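Local coordinates for XisI protein-like (PDB 2NLV) that is of unknown function but belongs to the XisI family, whose namesake probably acts with XisF and XisH in recombining cyanobacterial nitrogen-fixation genes, at residues Q43-G48 and R54-V59; I60-K65 and I69-N74; P80-V85 and V89-I94. All coordinates share one frame; numbering follows the deposited sequence.

Contact 1 of 3, residues Q43-G48 and R54-V59; sequences QWMNVG and RIYRCV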
# COMPACT_ATOMS: atom_id res chain seq x y z
N GLN A 43 -1.68 -3.72 3.89
CA GLN A 43 -0.68 -4.32 3.01
C GLN A 43 0.53 -4.84 3.79
O GLN A 43 0.91 -4.29 4.82
CB GLN A 43 -0.14 -3.31 1.97
CG GLN A 43 -1.18 -2.68 1.07
CD GLN A 43 -0.57 -1.81 -0.05
OE1 GLN A 43 -1.32 -1.20 -0.83
NE2 GLN A 43 0.76 -1.76 -0.14
N TRP A 44 1.17 -5.86 3.23
CA TRP A 44 2.54 -6.22 3.55
C TRP A 44 3.35 -6.05 2.29
O TRP A 44 3.09 -6.67 1.29
CB TRP A 44 2.64 -7.62 4.05
CG TRP A 44 4.11 -8.12 4.05
CD1 TRP A 44 5.26 -7.35 4.14
CD2 TRP A 44 4.53 -9.43 3.88
NE1 TRP A 44 6.37 -8.14 4.04
CE2 TRP A 44 5.94 -9.44 3.89
CE3 TRP A 44 3.87 -10.61 3.75
CZ2 TRP A 44 6.69 -10.62 3.74
CZ3 TRP A 44 4.64 -11.81 3.60
CH2 TRP A 44 5.98 -11.78 3.58
N MSE A 45 4.30 -5.14 2.34
CA MSE A 45 5.25 -4.88 1.23
C MSE A 45 6.69 -5.15 1.57
O MSE A 45 7.11 -5.13 2.75
CB MSE A 45 5.20 -3.43 0.73
CG MSE A 45 3.89 -2.97 0.14
SE MSE A 45 4.18 -1.36 -0.85
CE MSE A 45 5.18 -2.14 -2.31
N ASN A 46 7.49 -5.42 0.57
CA ASN A 46 8.94 -5.40 0.71
C ASN A 46 9.45 -4.24 -0.10
O ASN A 46 9.06 -4.07 -1.24
CB ASN A 46 9.60 -6.67 0.16
CG ASN A 46 9.25 -7.91 0.93
OD1 ASN A 46 9.02 -8.97 0.33
ND2 ASN A 46 9.24 -7.80 2.24
N VAL A 47 10.29 -3.40 0.49
CA VAL A 47 10.77 -2.19 -0.12
C VAL A 47 12.26 -2.01 0.12
O VAL A 47 12.70 -1.94 1.26
CB VAL A 47 10.03 -0.93 0.39
CG1 VAL A 47 10.58 0.34 -0.24
CG2 VAL A 47 8.50 -1.01 0.14
N GLY A 48 13.08 -1.97 -0.94
CA GLY A 48 14.50 -1.73 -0.77
C GLY A 48 15.28 -1.99 -2.02
O GLY A 48 14.79 -1.74 -3.11
N ARG A 54 15.86 -2.64 -7.81
CA ARG A 54 14.84 -2.12 -6.93
C ARG A 54 13.88 -3.20 -6.52
O ARG A 54 13.32 -3.89 -7.34
CB ARG A 54 14.04 -1.02 -7.67
CG ARG A 54 12.83 -0.46 -6.88
CD ARG A 54 13.24 0.04 -5.54
NE ARG A 54 12.28 0.92 -4.90
CZ ARG A 54 12.42 1.40 -3.68
NH1 ARG A 54 13.35 0.92 -2.89
NH2 ARG A 54 11.58 2.31 -3.22
N ILE A 55 13.69 -3.37 -5.21
CA ILE A 55 12.64 -4.24 -4.64
C ILE A 55 11.51 -3.35 -4.18
O ILE A 55 11.66 -2.48 -3.36
CB ILE A 55 13.17 -5.10 -3.49
CG1 ILE A 55 14.39 -5.95 -3.90
CG2 ILE A 55 12.07 -6.00 -2.95
CD1 ILE A 55 14.18 -6.86 -5.08
N TYR A 56 10.37 -3.55 -4.81
CA TYR A 56 9.18 -2.80 -4.47
C TYR A 56 7.99 -3.66 -4.82
O TYR A 56 7.53 -3.68 -5.96
CB TYR A 56 9.16 -1.41 -5.22
CG TYR A 56 8.03 -0.56 -4.76
CD1 TYR A 56 8.11 0.20 -3.60
CD2 TYR A 56 6.85 -0.48 -5.49
CE1 TYR A 56 7.03 0.88 -3.13
CE2 TYR A 56 5.76 0.22 -4.99
CZ TYR A 56 5.85 0.88 -3.83
OH TYR A 56 4.74 1.52 -3.34
N ARG A 57 7.43 -4.33 -3.82
CA ARG A 57 6.40 -5.29 -4.12
C ARG A 57 5.50 -5.48 -2.95
O ARG A 57 5.92 -5.45 -1.82
CB ARG A 57 7.02 -6.61 -4.52
CG ARG A 57 7.93 -7.16 -3.50
CD ARG A 57 8.79 -8.26 -4.08
NE ARG A 57 8.02 -9.48 -4.30
CZ ARG A 57 7.87 -10.47 -3.42
NH1 ARG A 57 8.39 -10.42 -2.19
NH2 ARG A 57 7.15 -11.53 -3.75
N CYS A 58 4.25 -5.66 -3.27
CA CYS A 58 3.25 -5.96 -2.31
C CYS A 58 3.01 -7.45 -2.30
O CYS A 58 2.61 -8.00 -3.31
CB CYS A 58 1.97 -5.20 -2.60
SG CYS A 58 0.71 -5.60 -1.32
N VAL A 59 3.29 -8.08 -1.17
CA VAL A 59 3.14 -9.52 -1.05
C VAL A 59 1.68 -9.93 -0.82
O VAL A 59 1.20 -10.82 -1.44
CB VAL A 59 4.04 -10.10 0.03
CG1 VAL A 59 3.92 -11.65 0.03
CG2 VAL A 59 5.50 -9.60 -0.17
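Methyl CE of Met45, a selenomethionine, sits over the centre of the Tyr56 ring, 3.5 Å from its centroid, where strands 41-47 and 53-65 run side by side as an antiparallel pair in the sheet. The chain of Met45 bends at its last torsion (chi3 70°), which turns CE over the ring and places SE obliquely to it in a Met-aromatic contact. Val47 fills in alongside, its CG2 4.0 Å from Tyr56 CD1. On this face the tyrosine points on to the second subunit, where its OH bonds to His61.

Across the sheet, Trp44 offers a flat surface and Val59 is the bump that lies on it. With CG of Trp44 anti to the backbone N (chi1 166°), the indole runs beside Val59 and puts CZ3 3.6 Å from Val59 CG1. The other methyl, Val59 CG2, touches Asn46 OD1 at 3.6 Å. In one of two conformers Arg57 NH1 also approaches that oxygen in a weak, doubtful bond, while Asn46 ND2 is held by Asp23.

At Gly48, which has no side chain, the guanidinium of Arg54 curls back to the backbone, and NH2 goes on to Gln72 of the second subunit. Gly48 O is gripped from opposite faces of its plane, by Ile55 N at 2.9 Å and by Arg54 NH1 at 3.0 Å.

Contact 2 of 3, residues I60-K65 and I69-N74; sequences IHFDIK and IWLQQN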
# COMPACT_ATOMS: atom_id res chain seq x y z
N ILE A 60 1.00 -9.27 0.10
CA ILE A 60 -0.45 -9.43 0.27
C ILE A 60 -1.08 -8.08 0.55
O ILE A 60 -0.50 -7.21 1.19
CB ILE A 60 -0.85 -10.35 1.43
CG1 ILE A 60 -0.24 -11.74 1.25
CG2 ILE A 60 -2.40 -10.44 1.52
CD1 ILE A 60 -0.54 -12.68 2.38
N HIS A 61 -2.30 -7.94 0.06
CA HIS A 61 -3.11 -6.73 0.30
C HIS A 61 -4.54 -7.16 0.56
O HIS A 61 -5.14 -7.90 -0.24
CB HIS A 61 -3.02 -5.87 -0.94
CG HIS A 61 -3.80 -4.59 -0.94
ND1 HIS A 61 -3.49 -3.58 -1.81
CD2 HIS A 61 -4.88 -4.14 -0.23
CE1 HIS A 61 -4.31 -2.55 -1.64
NE2 HIS A 61 -5.18 -2.87 -0.70
N PHE A 62 -5.11 -6.70 1.69
CA PHE A 62 -6.54 -6.81 2.02
C PHE A 62 -7.16 -5.44 2.15
O PHE A 62 -6.57 -4.57 2.79
CB PHE A 62 -6.73 -7.49 3.34
CG PHE A 62 -6.32 -8.91 3.38
CD1 PHE A 62 -7.16 -9.89 2.87
CD2 PHE A 62 -5.19 -9.27 4.09
CE1 PHE A 62 -6.80 -11.26 3.01
CE2 PHE A 62 -4.84 -10.62 4.22
CZ PHE A 62 -5.67 -11.56 3.67
N ASP A 63 -8.35 -5.26 1.61
CA ASP A 63 -9.21 -4.12 1.96
C ASP A 63 -10.41 -4.63 2.74
O ASP A 63 -10.75 -5.79 2.64
CB ASP A 63 -9.67 -3.38 0.75
CG ASP A 63 -8.50 -2.84 -0.08
OD1 ASP A 63 -7.62 -2.17 0.53
OD2 ASP A 63 -8.51 -3.06 -1.30
N ILE A 64 -11.08 -3.75 3.46
CA ILE A 64 -12.42 -4.03 3.97
C ILE A 64 -13.32 -2.98 3.40
O ILE A 64 -13.11 -1.79 3.61
CB ILE A 64 -12.49 -4.13 5.52
CG1 ILE A 64 -11.47 -5.11 6.07
CG2 ILE A 64 -13.89 -4.57 5.92
CD1 ILE A 64 -11.26 -5.06 7.58
N LYS A 65 -14.26 -3.42 2.58
CA LYS A 65 -15.15 -2.56 1.77
C LYS A 65 -16.56 -2.99 2.01
O LYS A 65 -16.90 -4.13 1.82
CB LYS A 65 -14.84 -2.66 0.28
CG LYS A 65 -13.43 -2.25 -0.13
CD LYS A 65 -13.07 -2.68 -1.55
CE LYS A 65 -13.83 -1.87 -2.60
NZ LYS A 65 -13.81 -2.51 -3.95
N ILE A 69 -14.18 -8.45 3.37
CA ILE A 69 -12.74 -8.48 3.20
C ILE A 69 -12.37 -8.81 1.76
O ILE A 69 -12.79 -9.86 1.24
CB ILE A 69 -12.07 -9.49 4.11
CG1 ILE A 69 -12.39 -9.24 5.58
CG2 ILE A 69 -10.54 -9.50 3.85
CD1 ILE A 69 -11.93 -10.36 6.51
N TRP A 70 -11.74 -7.88 1.07
CA TRP A 70 -11.27 -8.10 -0.31
C TRP A 70 -9.82 -8.50 -0.32
O TRP A 70 -8.96 -7.75 0.16
CB TRP A 70 -11.44 -6.82 -1.12
CG TRP A 70 -12.83 -6.50 -1.52
CD1 TRP A 70 -13.93 -6.36 -0.70
CD2 TRP A 70 -13.27 -6.26 -2.83
NE1 TRP A 70 -15.05 -6.07 -1.46
CE2 TRP A 70 -14.66 -5.99 -2.77
CE3 TRP A 70 -12.63 -6.22 -4.08
CZ2 TRP A 70 -15.40 -5.68 -3.90
CZ3 TRP A 70 -13.39 -5.89 -5.19
CH2 TRP A 70 -14.75 -5.65 -5.09
N LEU A 71 -9.53 -9.66 -0.84
CA LEU A 71 -8.13 -10.10 -1.13
C LEU A 71 -7.72 -9.53 -2.47
O LEU A 71 -8.29 -9.90 -3.52
CB LEU A 71 -8.00 -11.60 -1.10
CG LEU A 71 -6.60 -12.15 -1.41
CD1 LEU A 71 -5.51 -11.67 -0.40
CD2 LEU A 71 -6.58 -13.67 -1.51
N GLN A 72 -6.77 -8.61 -2.48
CA GLN A 72 -6.38 -7.91 -3.69
C GLN A 72 -5.10 -8.34 -4.31
O GLN A 72 -4.87 -8.10 -5.47
CB GLN A 72 -6.30 -6.39 -3.44
CG GLN A 72 -7.59 -5.76 -2.85
CD GLN A 72 -8.64 -5.42 -3.86
OE1 GLN A 72 -8.74 -6.04 -4.90
NE2 GLN A 72 -9.49 -4.43 -3.52
N GLN A 73 -4.23 -8.97 -3.52
CA GLN A 73 -2.92 -9.41 -4.00
C GLN A 73 -2.46 -10.51 -3.08
O GLN A 73 -2.65 -10.44 -1.86
CB GLN A 73 -1.94 -8.24 -3.93
CG GLN A 73 -0.46 -8.52 -4.18
CD GLN A 73 -0.11 -8.30 -5.57
OE1 GLN A 73 -0.88 -8.58 -6.47
NE2 GLN A 73 1.11 -7.79 -5.76
N ASN A 74 -1.85 -11.59 -3.64
CA ASN A 74 -1.24 -12.66 -2.87
C ASN A 74 -0.14 -13.27 -3.70
O ASN A 74 -0.39 -14.04 -4.62
CB ASN A 74 -2.23 -13.75 -2.53
CG ASN A 74 -1.56 -14.90 -1.85
OD1 ASN A 74 -0.56 -14.74 -1.15
ND2 ASN A 74 -2.17 -16.08 -1.99
O HOH W 1 -17.64 -5.17 -0.64
O HOH W 2 -11.25 -2.56 -4.99
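Lys65 and Trp70 meet near the turn of the beta hairpin formed by strands 53-65 and 68-74. The lysine chain lies over one face of the indole: CD is 3.7 Å from the centroid of the five-membered ring, and NZ makes a cation-pi contact 3.4 Å from that of the six-membered ring. A bend at chi3 (71°) tips NZ down onto the ring. Two waters tie this end together, one linking Lys65 O to Trp70 NE1 in the indole plane, the other accepting from both Lys65 NZ and Gln72 NE2.

Next along the same face comes a polar cluster. Gln72 NE2 gives a hydrogen bond of 2.8 Å to Asp63 OD2, nearly along the C-O bond, although amide and carboxylate planes stand 72° apart. The other oxygen, Asp63 OD1, receives His61 NE2 at 2.8 Å; the bond lies in the imidazole plane but comes from above the carboxylate. His41 also bonds to OD1, and Gln32 of the second subunit to OD2, so both carboxylate oxygens are shared.

A classic beta bulge shapes this corner: two residues, Gln72 and Gln73, stand opposite the single His61, whose backbone N bonds to Gln73 O while Gln72 N bonds to His61 O at 2.9 Å. The extra residue brings Gln72 CB over one face of the imidazole. The remaining ring nitrogen, ND1, is taken by Tyr56 of the second subunit.

The opposite face of the hairpin is largely apolar and is covered by helices 2-21 and 80-86. Phe62 wedges between Ile69 and Leu71, its CD1 3.5 Å from Ile69 CG2 and its CE1 3.7 Å from Leu71 CD1, and Ile60 CG2, in one of two conformers, touches the same Leu71 methyl.

Contact 3 of 3, residues P80-V85 and V89-I94; sequences PAEELV and VPREDI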
# COMPACT_ATOMS: atom_id res chain seq x y z
N PRO A 80 -4.64 -17.24 1.79
CA PRO A 80 -5.16 -16.37 2.85
C PRO A 80 -6.65 -16.37 2.98
O PRO A 80 -7.18 -16.22 4.08
CB PRO A 80 -4.65 -14.99 2.48
CG PRO A 80 -3.90 -15.15 1.24
CD PRO A 80 -3.80 -16.55 0.80
N ALA A 81 -7.38 -16.59 1.89
CA ALA A 81 -8.83 -16.69 1.99
C ALA A 81 -9.27 -17.85 2.87
O ALA A 81 -10.10 -17.65 3.76
CB ALA A 81 -9.48 -16.76 0.62
N GLU A 82 -8.69 -19.03 2.66
CA GLU A 82 -8.99 -20.14 3.50
C GLU A 82 -8.55 -19.96 4.92
O GLU A 82 -9.18 -20.47 5.84
CB GLU A 82 -8.36 -21.42 2.91
CG GLU A 82 -9.24 -22.05 1.86
CD GLU A 82 -10.73 -22.22 2.25
OE1 GLU A 82 -11.05 -23.04 3.16
OE2 GLU A 82 -11.62 -21.53 1.65
N GLU A 83 -7.46 -19.22 5.13
CA GLU A 83 -7.04 -18.97 6.46
C GLU A 83 -8.04 -18.09 7.21
O GLU A 83 -8.37 -18.32 8.37
CB GLU A 83 -5.63 -18.37 6.46
CG GLU A 83 -4.64 -19.40 5.98
CD GLU A 83 -3.30 -18.87 5.61
OE1 GLU A 83 -3.12 -17.64 5.52
OE2 GLU A 83 -2.39 -19.69 5.42
N LEU A 84 -8.54 -17.06 6.54
CA LEU A 84 -9.59 -16.23 7.13
C LEU A 84 -10.82 -17.02 7.47
O LEU A 84 -11.44 -16.83 8.51
CB LEU A 84 -9.94 -15.04 6.22
CG LEU A 84 -8.84 -14.00 6.07
CD1 LEU A 84 -9.27 -13.11 4.93
CD2 LEU A 84 -8.61 -13.19 7.36
N VAL A 85 -11.21 -17.94 6.58
CA VAL A 85 -12.33 -18.82 6.90
C VAL A 85 -12.06 -19.66 8.12
O VAL A 85 -12.96 -19.83 8.95
CB VAL A 85 -12.66 -19.71 5.69
CG1 VAL A 85 -13.76 -20.70 5.95
CG2 VAL A 85 -13.13 -18.83 4.58
N VAL A 89 -14.20 -16.14 9.39
CA VAL A 89 -14.79 -15.26 8.40
C VAL A 89 -15.70 -16.05 7.47
O VAL A 89 -15.23 -16.99 6.86
CB VAL A 89 -13.73 -14.46 7.61
CG1 VAL A 89 -14.41 -13.50 6.60
CG2 VAL A 89 -12.87 -13.65 8.57
N PRO A 90 -16.99 -15.63 7.34
CA PRO A 90 -17.81 -16.35 6.34
C PRO A 90 -17.24 -16.27 4.93
O PRO A 90 -16.79 -15.19 4.52
CB PRO A 90 -19.16 -15.60 6.41
CG PRO A 90 -19.11 -14.80 7.63
CD PRO A 90 -17.71 -14.51 7.97
N ARG A 91 -17.34 -17.32 4.13
CA ARG A 91 -16.90 -17.27 2.71
C ARG A 91 -17.54 -16.17 1.97
O ARG A 91 -16.96 -15.47 1.13
CB ARG A 91 -17.30 -18.57 2.05
CG ARG A 91 -16.42 -19.63 2.51
CD ARG A 91 -16.90 -21.03 2.19
NE ARG A 91 -15.85 -21.95 2.56
CZ ARG A 91 -14.68 -22.04 1.92
NH1 ARG A 91 -14.42 -21.30 0.84
NH2 ARG A 91 -13.78 -22.88 2.36
N GLU A 92 -18.79 -15.99 2.25
CA GLU A 92 -19.53 -14.97 1.52
C GLU A 92 -19.08 -13.51 1.80
O GLU A 92 -19.43 -12.57 1.08
CB GLU A 92 -21.04 -15.14 1.73
CG GLU A 92 -21.47 -15.01 3.15
CD GLU A 92 -21.51 -16.37 3.91
OE1 GLU A 92 -20.80 -17.44 3.64
OE2 GLU A 92 -22.35 -16.35 4.85
N ASP A 93 -18.29 -13.32 2.87
CA ASP A 93 -17.76 -12.02 3.23
C ASP A 93 -16.30 -11.82 2.82
O ASP A 93 -15.67 -10.86 3.25
CB ASP A 93 -17.86 -11.73 4.72
CG ASP A 93 -19.25 -11.36 5.17
OD1 ASP A 93 -20.15 -11.24 4.31
OD2 ASP A 93 -19.45 -11.15 6.39
N ILE A 94 -15.81 -12.71 1.97
CA ILE A 94 -14.51 -12.56 1.31
C ILE A 94 -14.72 -12.35 -0.18
O ILE A 94 -15.50 -13.08 -0.79
CB ILE A 94 -13.64 -13.78 1.60
CG1 ILE A 94 -13.34 -13.83 3.09
CG2 ILE A 94 -12.31 -13.65 0.86
CD1 ILE A 94 -12.85 -15.21 3.56
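Ile94 CD1 pushes against the helix at three points: 3.7 Å from Ala81 O, 3.9 Å from Leu84 CB and 3.8 Å from Val85 CG2. Leu84 CB also meets Val89 CG2 at 4.0 Å. The backbone adds one bond, Val89 N to Leu84 O at 3.0 Å, fairly straight at 163°, and Val85 CA lies against Val89 O.

Helix 80-86 is the connection in a beta-alpha-beta crossover: it follows strand 68-74, and the chain returns through 89-94 to strand 94-96, which pairs in parallel with strand 68-74. A short 3-10 turn at 91-92 swings the chain round between Val89 and Ile94.

Farther out Arg91, extended from CG to NE, crosses Val85 at about a right angle, with CG2 of the valine over one guanidinium face. In this conformer, one of two, its guanidinium makes a salt bridge with Glu82; both hydrogen bonds from NH2 are weak, and the pairing is somewhat doubtful. Glu82 OE2 has a further partner in Tyr109 OH. Further in, Phe62 and Ile69 of the sheet back Leu84, and Leu11 of helix 2-21 touches Val89.

Overall arrangement
The three contacts follow one another along the chain, and strand 53-65 serves the first two in turn. Contacts 1 and 2 have centres about 15 Å apart and join where Trp44 N bonds to Ile60 O (3.0 Å) and Gln73 NE2 to Cys58 O (2.9 Å). Both face the second subunit: Tyr56 of contact 1 and His61 of contact 2 pair reciprocally across the dimer. Contact 3 touches no other chain of the assembly. Its centre is about 11 Å from that of contact 2, and the two are joined by Ile69 N bonding to Asp93 O at 2.8 Å. Contacts 1 and 3 lie on opposite sides of the chain's centre, their centres about 24 Å apart.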